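Local coordinates for protein 1,4-beta-N-Acetylmuramidase M1 (Streptomyces coelicolor, PDB 1JFX) that hydrolyses the beta-1,4 linkages between N-acetylmuramic acid and N-acetylglucosamine in peptidoglycan, acting as a secreted bacterial lysozyme of glycosyl hydrolase family 25, at residues 137-142 / 158-163; 10-15 / 40-45; 184-189 / 196-201. All blocks are in the same frame, centred on the assembly; numbering follows the deposited sequence.

Contact 1 of 3, residues 137-142 / 158-163; sequences IYTTAS and SPFWVA
Tyr-138 and Trp-161 meet across neighbouring parallel strands, 137-139 and 160-163, the two strands of a beta-alpha-beta unit in the family 25 barrel. The strand axes pass 4.8 Å apart at 13°, and four backbone bonds ladder them together: Ile-137 N to Pro-159 O, Trp-161 N to Ile-137 O, Thr-139 N to Trp-161 O and Ala-163 N to Thr-139 O. On the face carrying Tyr-138, the phenol ring turns its edge to the indole in a T-shaped stack with planes at 74°. Its CD2 sits over the indole face, 3.3 Å from Trp-161 CD2, while the phenol OH rests 3.4 Å from Ala-163 CB and bonds to Gln-183. On the other face, CD1 and CG1 of Ile-137 pack on Ser-158 CB, with CD1 at 3.6 Å. Thr-139 CG2, held between its own backbone N and carbonyl carbon, meets the edge of the Phe-160 ring in its plane, CE1 lying 3.7 Å away. Beyond the last strand bond a water continues the link, accepting from Ala-141 N and donating to Ala-163 O at 2.7 Å. Trp-161 NE1 is bonded to Asn-200. The bond to Gln-183 holds the phenol hydroxyl in place and the indole against CD2 would limit turning of the ring, which lies against Asp-98 and Glu-100, predicted catalytic residues.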
ATOM      1  N   ILE A 137       0.166  -5.973   1.591  1.00  5.27           N
ATOM      2  CA  ILE A 137       0.959  -6.187   0.389  1.00  5.96           C
ATOM      3  C   ILE A 137       0.252  -5.655  -0.860  1.00  6.09           C
ATOM      4  O   ILE A 137      -0.865  -6.084  -1.187  1.00  5.99           O
ATOM      5  CB  ILE A 137       1.278  -7.704   0.183  1.00  6.49           C
ATOM      6  CG1 ILE A 137       2.230  -8.190   1.286  1.00  9.83           C
ATOM      7  CG2 ILE A 137       1.917  -7.931  -1.210  1.00  7.69           C
ATOM      8  CD1 ILE A 137       2.482  -9.704   1.250  1.00  8.36           C
ATOM      9  N   TYR A 138       0.894  -4.695  -1.525  1.00  5.73           N
ATOM     10  CA  TYR A 138       0.375  -4.141  -2.781  1.00  6.03           C
ATOM     11  C   TYR A 138       1.212  -4.746  -3.889  1.00  6.51           C
ATOM     12  O   TYR A 138       2.451  -4.659  -3.858  1.00  7.45           O
ATOM     13  CB  TYR A 138       0.521  -2.607  -2.840  1.00  6.20           C
ATOM     14  CG  TYR A 138       0.323  -2.016  -4.241  1.00  8.46           C
ATOM     15  CD1 TYR A 138       1.372  -1.984  -5.172  1.00  8.42           C
ATOM     16  CD2 TYR A 138      -0.919  -1.497  -4.637  1.00  7.82           C
ATOM     17  CE1 TYR A 138       1.193  -1.453  -6.449  1.00  8.09           C
ATOM     18  CE2 TYR A 138      -1.108  -0.954  -5.912  1.00  8.52           C
ATOM     19  CZ  TYR A 138      -0.046  -0.936  -6.817  1.00  8.73           C
ATOM     20  OH  TYR A 138      -0.218  -0.388  -8.083  1.00 10.90           O
ATOM     21  N   THR A 139       0.544  -5.345  -4.868  1.00  6.76           N
ATOM     22  CA  THR A 139       1.242  -5.944  -6.005  1.00  6.75           C
ATOM     23  C   THR A 139       0.239  -6.310  -7.084  1.00  6.35           C
ATOM     24  O   THR A 139      -0.959  -6.055  -6.940  1.00  7.52           O
ATOM     25  CB  THR A 139       2.024  -7.222  -5.575  1.00  7.35           C
ATOM     26  OG1 THR A 139       2.848  -7.669  -6.660  1.00  8.48           O
ATOM     27  CG2 THR A 139       1.083  -8.346  -5.183  1.00  9.33           C
ATOM     28  N   THR A 140       0.739  -6.851  -8.190  1.00  6.77           N
ATOM     29  CA  THR A 140      -0.136  -7.315  -9.257  1.00  7.36           C
ATOM     30  C   THR A 140      -0.149  -8.828  -9.165  1.00  7.05           C
ATOM     31  O   THR A 140       0.770  -9.433  -8.620  1.00  7.38           O
ATOM     32  CB  THR A 140       0.362  -6.913 -10.677  1.00  7.35           C
ATOM     33  OG1 THR A 140       1.698  -7.399 -10.899  1.00  9.04           O
ATOM     34  CG2 THR A 140       0.325  -5.385 -10.833  1.00  7.42           C
ATOM     35  N   ALA A 141      -1.185  -9.452  -9.702  1.00  8.28           N
ATOM     36  CA  ALA A 141      -1.249 -10.899  -9.684  1.00  7.70           C
ATOM     37  C   ALA A 141      -0.058 -11.473 -10.467  1.00  8.53           C
ATOM     38  O   ALA A 141       0.556 -12.439 -10.037  1.00  8.71           O
ATOM     39  CB  ALA A 141      -2.560 -11.373 -10.321  1.00  6.38           C
ATOM     40  N   SER A 142       0.257 -10.866 -11.612  1.00  9.08           N
ATOM     41  CA  SER A 142       1.364 -11.329 -12.454  1.00  9.67           C
ATOM     42  C   SER A 142       2.676 -11.354 -11.700  1.00  7.81           C
ATOM     43  O   SER A 142       3.417 -12.341 -11.739  1.00  9.57           O
ATOM     44  CB  SER A 142       1.546 -10.413 -13.676  1.00 10.85           C
ATOM     45  OG  SER A 142       0.529 -10.661 -14.625  1.00 20.45           O
ATOM     46  N   SER A 158      -0.653 -11.205   5.603  1.00  9.20           N
ATOM     47  CA  SER A 158      -0.818  -9.863   5.057  1.00  8.82           C
ATOM     48  C   SER A 158      -2.084  -9.591   4.269  1.00  9.48           C
ATOM     49  O   SER A 158      -2.454 -10.387   3.399  1.00  9.19           O
ATOM     50  CB  SER A 158       0.348  -9.529   4.113  1.00  8.98           C
ATOM     51  OG  SER A 158       1.575  -9.315   4.792  1.00  9.10           O
ATOM     52  N   PRO A 159      -2.765  -8.469   4.560  1.00  8.28           N
ATOM     53  CA  PRO A 159      -3.976  -8.141   3.797  1.00  8.57           C
ATOM     54  C   PRO A 159      -3.459  -7.884   2.369  1.00  8.44           C
ATOM     55  O   PRO A 159      -2.317  -7.436   2.183  1.00  7.87           O
ATOM     56  CB  PRO A 159      -4.467  -6.849   4.448  1.00 10.90           C
ATOM     57  CG  PRO A 159      -4.008  -6.990   5.878  1.00  9.94           C
ATOM     58  CD  PRO A 159      -2.634  -7.606   5.758  1.00  7.39           C
ATOM     59  N   PHE A 160      -4.294  -8.134   1.365  1.00  6.97           N
ATOM     60  CA  PHE A 160      -3.882  -7.977  -0.028  1.00  6.61           C
ATOM     61  C   PHE A 160      -4.475  -6.748  -0.713  1.00  5.73           C
ATOM     62  O   PHE A 160      -5.689  -6.556  -0.721  1.00  6.67           O
ATOM     63  CB  PHE A 160      -4.287  -9.273  -0.771  1.00  5.25           C
ATOM     64  CG  PHE A 160      -3.951  -9.305  -2.244  1.00  7.80           C
ATOM     65  CD1 PHE A 160      -2.685  -8.953  -2.705  1.00  8.78           C
ATOM     66  CD2 PHE A 160      -4.889  -9.782  -3.159  1.00 10.14           C
ATOM     67  CE1 PHE A 160      -2.361  -9.084  -4.063  1.00 10.36           C
ATOM     68  CE2 PHE A 160      -4.573  -9.920  -4.521  1.00  9.06           C
ATOM     69  CZ  PHE A 160      -3.310  -9.572  -4.970  1.00  8.78           C
ATOM     70  N   TRP A 161      -3.605  -5.905  -1.267  1.00  5.95           N
ATOM     71  CA  TRP A 161      -4.043  -4.726  -2.015  1.00  6.20           C
ATOM     72  C   TRP A 161      -3.658  -5.040  -3.463  1.00  6.35           C
ATOM     73  O   TRP A 161      -2.491  -4.980  -3.849  1.00  6.97           O
ATOM     74  CB  TRP A 161      -3.328  -3.476  -1.507  1.00  7.15           C
ATOM     75  CG  TRP A 161      -3.649  -2.224  -2.272  1.00  6.89           C
ATOM     76  CD1 TRP A 161      -4.574  -2.065  -3.268  1.00  6.37           C
ATOM     77  CD2 TRP A 161      -3.015  -0.955  -2.105  1.00  6.88           C
ATOM     78  NE1 TRP A 161      -4.551  -0.767  -3.734  1.00  6.37           N
ATOM     79  CE2 TRP A 161      -3.597  -0.066  -3.035  1.00  6.05           C
ATOM     80  CE3 TRP A 161      -1.999  -0.487  -1.256  1.00  5.99           C
ATOM     81  CZ2 TRP A 161      -3.197   1.271  -3.144  1.00  5.91           C
ATOM     82  CZ3 TRP A 161      -1.596   0.838  -1.360  1.00  6.62           C
ATOM     83  CH2 TRP A 161      -2.193   1.706  -2.299  1.00  5.73           C
ATOM     84  N   VAL A 162      -4.658  -5.398  -4.258  1.00  5.92           N
ATOM     85  CA  VAL A 162      -4.425  -5.798  -5.638  1.00  6.51           C
ATOM     86  C   VAL A 162      -4.534  -4.668  -6.636  1.00  6.82           C
ATOM     87  O   VAL A 162      -5.476  -3.884  -6.595  1.00  6.32           O
ATOM     88  CB  VAL A 162      -5.403  -6.941  -6.035  1.00  7.89           C
ATOM     89  CG1 VAL A 162      -6.842  -6.524  -5.792  1.00  8.57           C
ATOM     90  CG2 VAL A 162      -5.180  -7.342  -7.496  1.00  9.69           C
ATOM     91  N   ALA A 163      -3.550  -4.588  -7.526  1.00  6.60           N
ATOM     92  CA  ALA A 163      -3.573  -3.578  -8.576  1.00  6.69           C
ATOM     93  C   ALA A 163      -4.080  -4.289  -9.827  1.00  7.75           C
ATOM     94  O   ALA A 163      -3.424  -5.194 -10.324  1.00  8.28           O
ATOM     95  CB  ALA A 163      -2.165  -3.021  -8.823  1.00 10.32           C
TER
HETATM   96  O   HOH W   1      -3.101  -7.805 -11.106  1.00  9.30           O

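Contact 2 of 3, residues 10-15 / 40-45; sequences VSHWQG and YKDDRF
Arg-44 reaches from His-12 to Gly-15. CB lies 4.1 Å from His-12 CA, and CG, set beside its own backbone N (chi1 -62°), comes closer, 3.7 Å from the same CA, and also touches His-12 CB. The chain bends at chi2 (-81°), which brings CD toward the Gly-15 carbonyl oxygen. NE and CZ then pass over the Gly-15 peptide, whose carbonyl carbon sits over the centre of one guanidinium face, in van der Waals contact 3.6 Å from CZ; at the tip, NH2 meets Gly-15 CA.

His-12 begins a 3-10 segment, 12-14, in the loop that leaves barrel strand 6-10 just after the predicted catalytic Asp-9, and Gly-15 follows it, while 40-45 runs from the short strand 40-41 through a type I turn into helix 45-54. Asp-42 joins the two. Its OD2 accepts from His-12 N at 2.8 Å through the syn lone pair, and its OD1 takes Arg-44 N on the anti side, 20° out of the carboxylate plane, as a capping bond. Ser-11 CB lies against OD2 as well. One water gathers the outer polar atoms: it donates to Asp-42 OD2 at 2.7 Å and also bonds His-12 ND1 and the Tyr-40 hydroxyl, the latter with OH 2.6 Å away. The His-12 and Tyr-40 side chains cross at about a right angle.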
ATOM      1  N   VAL A  10      -1.404   8.232  -3.525  1.00  5.58           N
ATOM      2  CA  VAL A  10      -0.655   9.274  -4.210  1.00  6.74           C
ATOM      3  C   VAL A  10       0.814   9.265  -3.837  1.00  6.38           C
ATOM      4  O   VAL A  10       1.209   8.649  -2.861  1.00  7.18           O
ATOM      5  CB  VAL A  10      -1.179  10.680  -3.819  1.00  7.91           C
ATOM      6  CG1 VAL A  10      -2.660  10.796  -4.091  1.00  8.39           C
ATOM      7  CG2 VAL A  10      -0.909  10.942  -2.331  1.00  6.86           C
ATOM      8  N   SER A  11       1.606   9.979  -4.636  1.00  6.86           N
ATOM      9  CA  SER A  11       3.032  10.138  -4.401  1.00  8.26           C
ATOM     10  C   SER A  11       3.350  11.554  -4.871  1.00  7.59           C
ATOM     11  O   SER A  11       2.441  12.321  -5.194  1.00  7.44           O
ATOM     12  CB  SER A  11       3.857   9.126  -5.198  1.00  8.57           C
ATOM     13  OG  SER A  11       3.766   9.350  -6.599  1.00 11.55           O
ATOM     14  N   HIS A  12       4.630  11.905  -4.925  1.00  8.69           N
ATOM     15  CA  HIS A  12       4.989  13.255  -5.350  1.00  9.44           C
ATOM     16  C   HIS A  12       4.487  13.540  -6.770  1.00  9.68           C
ATOM     17  O   HIS A  12       4.351  14.700  -7.153  1.00 11.20           O
ATOM     18  CB  HIS A  12       6.511  13.462  -5.294  1.00  9.89           C
ATOM     19  CG  HIS A  12       7.215  13.051  -6.543  1.00 13.35           C
ATOM     20  ND1 HIS A  12       7.379  11.732  -6.908  1.00 14.46           N
ATOM     21  CD2 HIS A  12       7.731  13.789  -7.552  1.00 14.95           C
ATOM     22  CE1 HIS A  12       7.964  11.675  -8.091  1.00 15.74           C
ATOM     23  NE2 HIS A  12       8.188  12.910  -8.503  1.00 16.90           N
ATOM     24  N   TRP A  13       4.201  12.499  -7.547  1.00 10.44           N
ATOM     25  CA  TRP A  13       3.714  12.720  -8.914  1.00 11.81           C
ATOM     26  C   TRP A  13       2.402  13.502  -8.940  1.00 11.09           C
ATOM     27  O   TRP A  13       2.082  14.154  -9.940  1.00 12.99           O
ATOM     28  CB  TRP A  13       3.499  11.399  -9.656  1.00 14.22           C
ATOM     29  CG  TRP A  13       4.758  10.677 -10.028  1.00 18.38           C
ATOM     30  CD1 TRP A  13       5.205   9.494  -9.512  1.00 18.33           C
ATOM     31  CD2 TRP A  13       5.721  11.071 -11.017  1.00 20.46           C
ATOM     32  NE1 TRP A  13       6.382   9.125 -10.118  1.00 19.66           N
ATOM     33  CE2 TRP A  13       6.722  10.074 -11.045  1.00 20.68           C
ATOM     34  CE3 TRP A  13       5.835  12.170 -11.881  1.00 21.59           C
ATOM     35  CZ2 TRP A  13       7.827  10.138 -11.906  1.00 21.82           C
ATOM     36  CZ3 TRP A  13       6.937  12.236 -12.739  1.00 21.61           C
ATOM     37  CH2 TRP A  13       7.917  11.223 -12.742  1.00 21.45           C
ATOM     38  N   GLN A  14       1.637  13.425  -7.856  1.00 10.78           N
ATOM     39  CA  GLN A  14       0.365  14.129  -7.780  1.00 11.20           C
ATOM     40  C   GLN A  14       0.484  15.595  -7.366  1.00 12.40           C
ATOM     41  O   GLN A  14      -0.519  16.308  -7.311  1.00 14.16           O
ATOM     42  CB  GLN A  14      -0.604  13.388  -6.848  1.00 12.63           C
ATOM     43  CG  GLN A  14      -1.328  12.226  -7.523  1.00 13.35           C
ATOM     44  CD  GLN A  14      -0.382  11.172  -8.047  1.00 12.77           C
ATOM     45  OE1 GLN A  14       0.387  10.581  -7.291  1.00 11.30           O
ATOM     46  NE2 GLN A  14      -0.435  10.924  -9.354  1.00 15.45           N
ATOM     47  N   GLY A  15       1.706  16.045  -7.089  1.00 11.35           N
ATOM     48  CA  GLY A  15       1.935  17.435  -6.724  1.00 11.48           C
ATOM     49  C   GLY A  15       1.243  17.925  -5.467  1.00 10.96           C
ATOM     50  O   GLY A  15       1.106  17.181  -4.491  1.00 11.85           O
ATOM     51  N   TYR A  40      15.457   6.558  -0.656  1.00 10.37           N
ATOM     52  CA  TYR A  40      14.611   7.523  -1.324  1.00  9.32           C
ATOM     53  C   TYR A  40      13.470   7.866  -0.374  1.00  9.22           C
ATOM     54  O   TYR A  40      12.905   6.974   0.258  1.00  9.57           O
ATOM     55  CB  TYR A  40      14.028   6.950  -2.612  1.00  9.22           C
ATOM     56  CG  TYR A  40      13.049   7.884  -3.282  1.00 10.08           C
ATOM     57  CD1 TYR A  40      11.698   7.890  -2.928  1.00  8.86           C
ATOM     58  CD2 TYR A  40      13.478   8.785  -4.254  1.00 10.54           C
ATOM     59  CE1 TYR A  40      10.800   8.767  -3.524  1.00  9.72           C
ATOM     60  CE2 TYR A  40      12.588   9.672  -4.860  1.00 12.58           C
ATOM     61  CZ  TYR A  40      11.249   9.659  -4.491  1.00 14.30           C
ATOM     62  OH  TYR A  40      10.360  10.537  -5.089  1.00 12.38           O
ATOM     63  N   LYS A  41      13.148   9.156  -0.269  1.00  8.71           N
ATOM     64  CA  LYS A  41      12.037   9.617   0.562  1.00  9.73           C
ATOM     65  C   LYS A  41      11.201  10.542  -0.309  1.00  9.99           C
ATOM     66  O   LYS A  41      11.732  11.466  -0.924  1.00 10.48           O
ATOM     67  CB  LYS A  41      12.534  10.394   1.795  1.00 10.41           C
ATOM     68  CG  LYS A  41      11.407  10.806   2.741  1.00 13.38           C
ATOM     69  CD  LYS A  41      10.662   9.576   3.267  1.00 15.76           C
ATOM     70  CE  LYS A  41       9.470   9.942   4.129  1.00 13.12           C
ATOM     71  NZ  LYS A  41       9.858  10.732   5.340  1.00 19.93           N
ATOM     72  N   ASP A  42       9.899  10.285  -0.375  1.00  8.54           N
ATOM     73  CA  ASP A  42       9.005  11.103  -1.183  1.00 10.81           C
ATOM     74  C   ASP A  42       8.952  12.523  -0.606  1.00  9.90           C
ATOM     75  O   ASP A  42       8.647  12.712   0.579  1.00 10.07           O
ATOM     76  CB  ASP A  42       7.611  10.473  -1.204  1.00  9.10           C
ATOM     77  CG  ASP A  42       6.674  11.155  -2.179  1.00  9.42           C
ATOM     78  OD1 ASP A  42       6.276  12.309  -1.912  1.00  9.23           O
ATOM     79  OD2 ASP A  42       6.334  10.533  -3.208  1.00  8.76           O
ATOM     80  N   ASP A  43       9.240  13.519  -1.444  1.00 10.15           N
ATOM     81  CA  ASP A  43       9.259  14.905  -0.981  1.00 11.99           C
ATOM     82  C   ASP A  43       7.933  15.478  -0.521  1.00 11.42           C
ATOM     83  O   ASP A  43       7.925  16.446   0.237  1.00 12.17           O
ATOM     84  CB  ASP A  43       9.829  15.838  -2.054  1.00 15.15           C
ATOM     85  CG  ASP A  43      11.327  15.699  -2.219  1.00 25.09           C
ATOM     86  OD1 ASP A  43      12.030  15.557  -1.197  1.00 31.05           O
ATOM     87  OD2 ASP A  43      11.804  15.752  -3.372  1.00 32.40           O
ATOM     88  N   ARG A  44       6.827  14.891  -0.973  1.00 10.86           N
ATOM     89  CA  ARG A  44       5.505  15.383  -0.593  1.00  9.85           C
ATOM     90  C   ARG A  44       4.926  14.598   0.575  1.00  9.20           C
ATOM     91  O   ARG A  44       3.850  14.936   1.058  1.00  8.31           O
ATOM     92  CB  ARG A  44       4.530  15.258  -1.763  1.00  9.78           C
ATOM     93  CG  ARG A  44       4.878  16.070  -3.013  1.00 13.38           C
ATOM     94  CD  ARG A  44       4.456  17.507  -2.888  1.00 16.10           C
ATOM     95  NE  ARG A  44       4.594  18.215  -4.159  1.00 15.81           N
ATOM     96  CZ  ARG A  44       4.316  19.504  -4.315  1.00 18.40           C
ATOM     97  NH1 ARG A  44       3.886  20.220  -3.279  1.00 18.37           N
ATOM     98  NH2 ARG A  44       4.473  20.077  -5.499  1.00 17.26           N
ATOM     99  N   PHE A  45       5.629  13.562   1.031  1.00  8.50           N
ATOM    100  CA  PHE A  45       5.102  12.726   2.112  1.00  8.87           C
ATOM    101  C   PHE A  45       4.634  13.414   3.389  1.00  8.40           C
ATOM    102  O   PHE A  45       3.503  13.211   3.813  1.00  7.09           O
ATOM    103  CB  PHE A  45       6.086  11.625   2.522  1.00 10.41           C
ATOM    104  CG  PHE A  45       5.579  10.793   3.662  1.00  8.26           C
ATOM    105  CD1 PHE A  45       4.557   9.873   3.464  1.00  9.42           C
ATOM    106  CD2 PHE A  45       6.046  11.007   4.958  1.00  7.56           C
ATOM    107  CE1 PHE A  45       4.000   9.181   4.544  1.00  9.50           C
ATOM    108  CE2 PHE A  45       5.501  10.328   6.038  1.00  8.99           C
ATOM    109  CZ  PHE A  45       4.475   9.414   5.837  1.00  8.75           C
TER
HETATM  110  O   HOH W   2       7.931   9.661  -5.140  1.00 13.71           O

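Contact 3 of 3, residues 184-189 / 196-201; sequences YSATGR and DVDRNK
Strands 184-185 and 188-189 pair antiparallel with strand 196-201, Ser-185 opposite Arg-199 and Gly-188 opposite Val-197 as hydrogen-bonded pairs, with a beta bulge between them where the chain turns a corner. At the corner Ser-185 OG accepts from Thr-187 N, an ST turn, and Asp-198 OD1 touches Ala-186 CB at 3.3 Å, while Asp-198 OD2 lies close to OD1 of Asp-9, a predicted catalytic residue. The Tyr-184 ring, its CG between backbone N and carbonyl carbon (chi1 62°), leans over strand 196-201: Arg-199 O lies over one face toward the rim, 3.6 Å from CD2. Its hydroxyl, bonded to Gln-6, stands over one face of the Arg-199 guanidinium, 3.1 Å from NE, an angle too poor for a hydrogen bond. At the far end Arg-189 NH1 forms a salt bridge to the anti lone pair of Asp-196 OD1 at 2.8 Å, near its guanidinium plane, and a water spans Arg-189 NH2 and the same oxygen. NH1 also donates to Gly-188 O, which Val-197 N reaches from the opposite face of the carbonyl plane. Gly-188 O, accepting these two hydrogen bonds, thus ties the Arg-189 side chain to the strand pairing.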
ATOM      1  N   TYR A 184      -8.184   0.080  -8.964  1.00  5.95           N
ATOM      2  CA  TYR A 184      -8.865  -0.212 -10.227  1.00  6.73           C
ATOM      3  C   TYR A 184      -8.657   0.790 -11.341  1.00  7.23           C
ATOM      4  O   TYR A 184      -9.130   0.588 -12.466  1.00  8.18           O
ATOM      5  CB  TYR A 184     -10.367  -0.403  -9.965  1.00  5.74           C
ATOM      6  CG  TYR A 184     -11.069   0.813  -9.399  1.00  6.11           C
ATOM      7  CD1 TYR A 184     -11.559   1.804 -10.240  1.00  4.98           C
ATOM      8  CD2 TYR A 184     -11.232   0.975  -8.015  1.00  4.60           C
ATOM      9  CE1 TYR A 184     -12.193   2.926  -9.735  1.00  6.84           C
ATOM     10  CE2 TYR A 184     -11.874   2.109  -7.491  1.00  6.63           C
ATOM     11  CZ  TYR A 184     -12.350   3.076  -8.371  1.00  6.05           C
ATOM     12  OH  TYR A 184     -13.002   4.187  -7.919  1.00  7.82           O
ATOM     13  N   SER A 185      -7.959   1.875 -11.034  1.00  7.00           N
ATOM     14  CA  SER A 185      -7.662   2.882 -12.040  1.00  8.08           C
ATOM     15  C   SER A 185      -6.458   3.708 -11.644  1.00  9.54           C
ATOM     16  O   SER A 185      -6.235   3.950 -10.459  1.00  8.83           O
ATOM     17  CB  SER A 185      -8.842   3.830 -12.231  1.00 10.15           C
ATOM     18  OG  SER A 185      -8.525   4.832 -13.191  1.00  8.99           O
ATOM     19  N   ALA A 186      -5.687   4.123 -12.646  1.00  9.74           N
ATOM     20  CA  ALA A 186      -4.541   4.984 -12.421  1.00  9.36           C
ATOM     21  C   ALA A 186      -4.810   6.296 -13.148  1.00  9.97           C
ATOM     22  O   ALA A 186      -3.953   7.181 -13.177  1.00  9.90           O
ATOM     23  CB  ALA A 186      -3.263   4.335 -12.968  1.00 10.65           C
ATOM     24  N   THR A 187      -6.006   6.421 -13.722  1.00  9.05           N
ATOM     25  CA  THR A 187      -6.363   7.600 -14.501  1.00  9.10           C
ATOM     26  C   THR A 187      -7.658   8.261 -14.045  1.00  9.83           C
ATOM     27  O   THR A 187      -8.409   8.816 -14.857  1.00 11.34           O
ATOM     28  CB  THR A 187      -6.497   7.213 -15.989  1.00 10.73           C
ATOM     29  OG1 THR A 187      -7.380   6.086 -16.113  1.00 12.00           O
ATOM     30  CG2 THR A 187      -5.132   6.856 -16.561  1.00 11.53           C
ATOM     31  N   GLY A 188      -7.918   8.206 -12.749  1.00  9.62           N
ATOM     32  CA  GLY A 188      -9.145   8.793 -12.241  1.00  9.33           C
ATOM     33  C   GLY A 188      -9.070  10.294 -12.010  1.00  9.85           C
ATOM     34  O   GLY A 188      -8.063  10.955 -12.278  1.00  7.51           O
ATOM     35  N   ARG A 189     -10.166  10.826 -11.496  1.00 10.47           N
ATOM     36  CA  ARG A 189     -10.257  12.241 -11.176  1.00 10.46           C
ATOM     37  C   ARG A 189     -10.845  12.356  -9.777  1.00 12.04           C
ATOM     38  O   ARG A 189     -11.756  11.598  -9.406  1.00 13.29           O
ATOM     39  CB  ARG A 189     -11.165  12.965 -12.177  1.00 13.38           C
ATOM     40  CG  ARG A 189     -10.538  13.173 -13.541  1.00 10.58           C
ATOM     41  CD  ARG A 189      -9.359  14.113 -13.442  1.00 11.26           C
ATOM     42  NE  ARG A 189      -8.766  14.385 -14.745  1.00 12.01           N
ATOM     43  CZ  ARG A 189      -7.875  13.601 -15.352  1.00 12.05           C
ATOM     44  NH1 ARG A 189      -7.458  12.476 -14.778  1.00  9.61           N
ATOM     45  NH2 ARG A 189      -7.386  13.948 -16.538  1.00 11.01           N
ATOM     46  N   ASP A 196      -4.255  12.817 -13.373  1.00  9.33           N
ATOM     47  CA  ASP A 196      -4.556  11.416 -13.106  1.00  9.06           C
ATOM     48  C   ASP A 196      -4.289  11.005 -11.667  1.00  9.90           C
ATOM     49  O   ASP A 196      -3.240  11.324 -11.101  1.00 12.37           O
ATOM     50  CB  ASP A 196      -3.728  10.504 -14.026  1.00  9.60           C
ATOM     51  CG  ASP A 196      -4.149  10.591 -15.479  1.00  8.43           C
ATOM     52  OD1 ASP A 196      -5.298  10.988 -15.769  1.00 10.00           O
ATOM     53  OD2 ASP A 196      -3.318  10.236 -16.345  1.00 15.37           O
ATOM     54  N   VAL A 197      -5.240  10.306 -11.070  1.00  8.87           N
ATOM     55  CA  VAL A 197      -5.047   9.825  -9.705  1.00  8.77           C
ATOM     56  C   VAL A 197      -5.429   8.350  -9.633  1.00  8.25           C
ATOM     57  O   VAL A 197      -6.330   7.894 -10.343  1.00  8.89           O
ATOM     58  CB  VAL A 197      -5.894  10.625  -8.670  1.00 10.83           C
ATOM     59  CG1 VAL A 197      -7.380  10.301  -8.816  1.00 12.85           C
ATOM     60  CG2 VAL A 197      -5.395  10.311  -7.258  1.00 12.47           C
ATOM     61  N   ASP A 198      -4.708   7.600  -8.804  1.00  6.98           N
ATOM     62  CA  ASP A 198      -4.990   6.186  -8.588  1.00  6.63           C
ATOM     63  C   ASP A 198      -6.204   6.088  -7.675  1.00  6.31           C
ATOM     64  O   ASP A 198      -6.233   6.720  -6.609  1.00  6.37           O
ATOM     65  CB  ASP A 198      -3.830   5.495  -7.870  1.00  6.45           C
ATOM     66  CG  ASP A 198      -2.570   5.412  -8.703  1.00  9.60           C
ATOM     67  OD1 ASP A 198      -2.642   5.554  -9.939  1.00 12.44           O
ATOM     68  OD2 ASP A 198      -1.491   5.164  -8.107  1.00 12.28           O
ATOM     69  N   ARG A 199      -7.192   5.289  -8.080  1.00  6.45           N
ATOM     70  CA  ARG A 199      -8.405   5.112  -7.282  1.00  6.40           C
ATOM     71  C   ARG A 199      -8.479   3.692  -6.753  1.00  5.67           C
ATOM     72  O   ARG A 199      -8.181   2.722  -7.464  1.00  7.26           O
ATOM     73  CB  ARG A 199      -9.661   5.430  -8.101  1.00  7.52           C
ATOM     74  CG  ARG A 199      -9.721   6.888  -8.577  1.00  6.63           C
ATOM     75  CD  ARG A 199     -11.122   7.278  -9.042  1.00  8.28           C
ATOM     76  NE  ARG A 199     -12.088   7.129  -7.955  1.00  7.89           N
ATOM     77  CZ  ARG A 199     -13.388   7.385  -8.070  1.00  7.37           C
ATOM     78  NH1 ARG A 199     -13.876   7.812  -9.227  1.00 11.54           N
ATOM     79  NH2 ARG A 199     -14.204   7.187  -7.032  1.00  9.45           N
ATOM     80  N   ASN A 200      -8.900   3.582  -5.500  1.00  5.29           N
ATOM     81  CA  ASN A 200      -8.994   2.298  -4.809  1.00  6.46           C
ATOM     82  C   ASN A 200     -10.344   2.077  -4.176  1.00  7.36           C
ATOM     83  O   ASN A 200     -11.036   3.033  -3.790  1.00  6.58           O
ATOM     84  CB  ASN A 200      -7.967   2.256  -3.686  1.00  6.52           C
ATOM     85  CG  ASN A 200      -6.572   2.427  -4.198  1.00  7.75           C
ATOM     86  OD1 ASN A 200      -6.031   1.529  -4.834  1.00  6.65           O
ATOM     87  ND2 ASN A 200      -5.986   3.596  -3.957  1.00  9.65           N
ATOM     88  N   LYS A 201     -10.701   0.801  -4.058  1.00  6.51           N
ATOM     89  CA  LYS A 201     -11.929   0.395  -3.388  1.00  6.54           C
ATOM     90  C   LYS A 201     -11.483  -0.449  -2.179  1.00  7.08           C
ATOM     91  O   LYS A 201     -10.458  -1.144  -2.240  1.00  7.80           O
ATOM     92  CB  LYS A 201     -12.780  -0.466  -4.330  1.00  7.37           C
ATOM     93  CG  LYS A 201     -14.080  -0.958  -3.717  1.00  8.15           C
ATOM     94  CD  LYS A 201     -14.932  -1.639  -4.781  1.00  7.82           C
ATOM     95  CE  LYS A 201     -16.085  -2.429  -4.178  1.00 10.55           C
ATOM     96  NZ  LYS A 201     -17.088  -1.573  -3.471  1.00 11.78           N
TER
HETATM   97  O   HOH W   3      -2.096   8.330 -11.237  1.00 17.36           O
HETATM   98  O   HOH W   4      -5.510  12.302 -18.074  1.00 21.04           O

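How the contacts relate
From the N terminus, contact 2 comes first: it closes the loop from strand 6-10 through helix 19-24 and strand 29-36 to segment 40-45. Contact 1 follows, closing the crossover that carries helix 141-148 between strands 136-139 and 160-163, and contact 3 then folds 184-189 back on 196-201 near the end of the chain. The three lie in series, none nested or crossing, yet all reach one sheet. Strand 196-202 pairs with both 181-185 and 6-10, and 181-185 in turn adjoins 160-163. Contacts 1 and 3 meet directly through Trp-161 and Asn-200, and contacts 2 and 3 through Val-10 and Val-197, whereas contacts 1 and 2 do not touch.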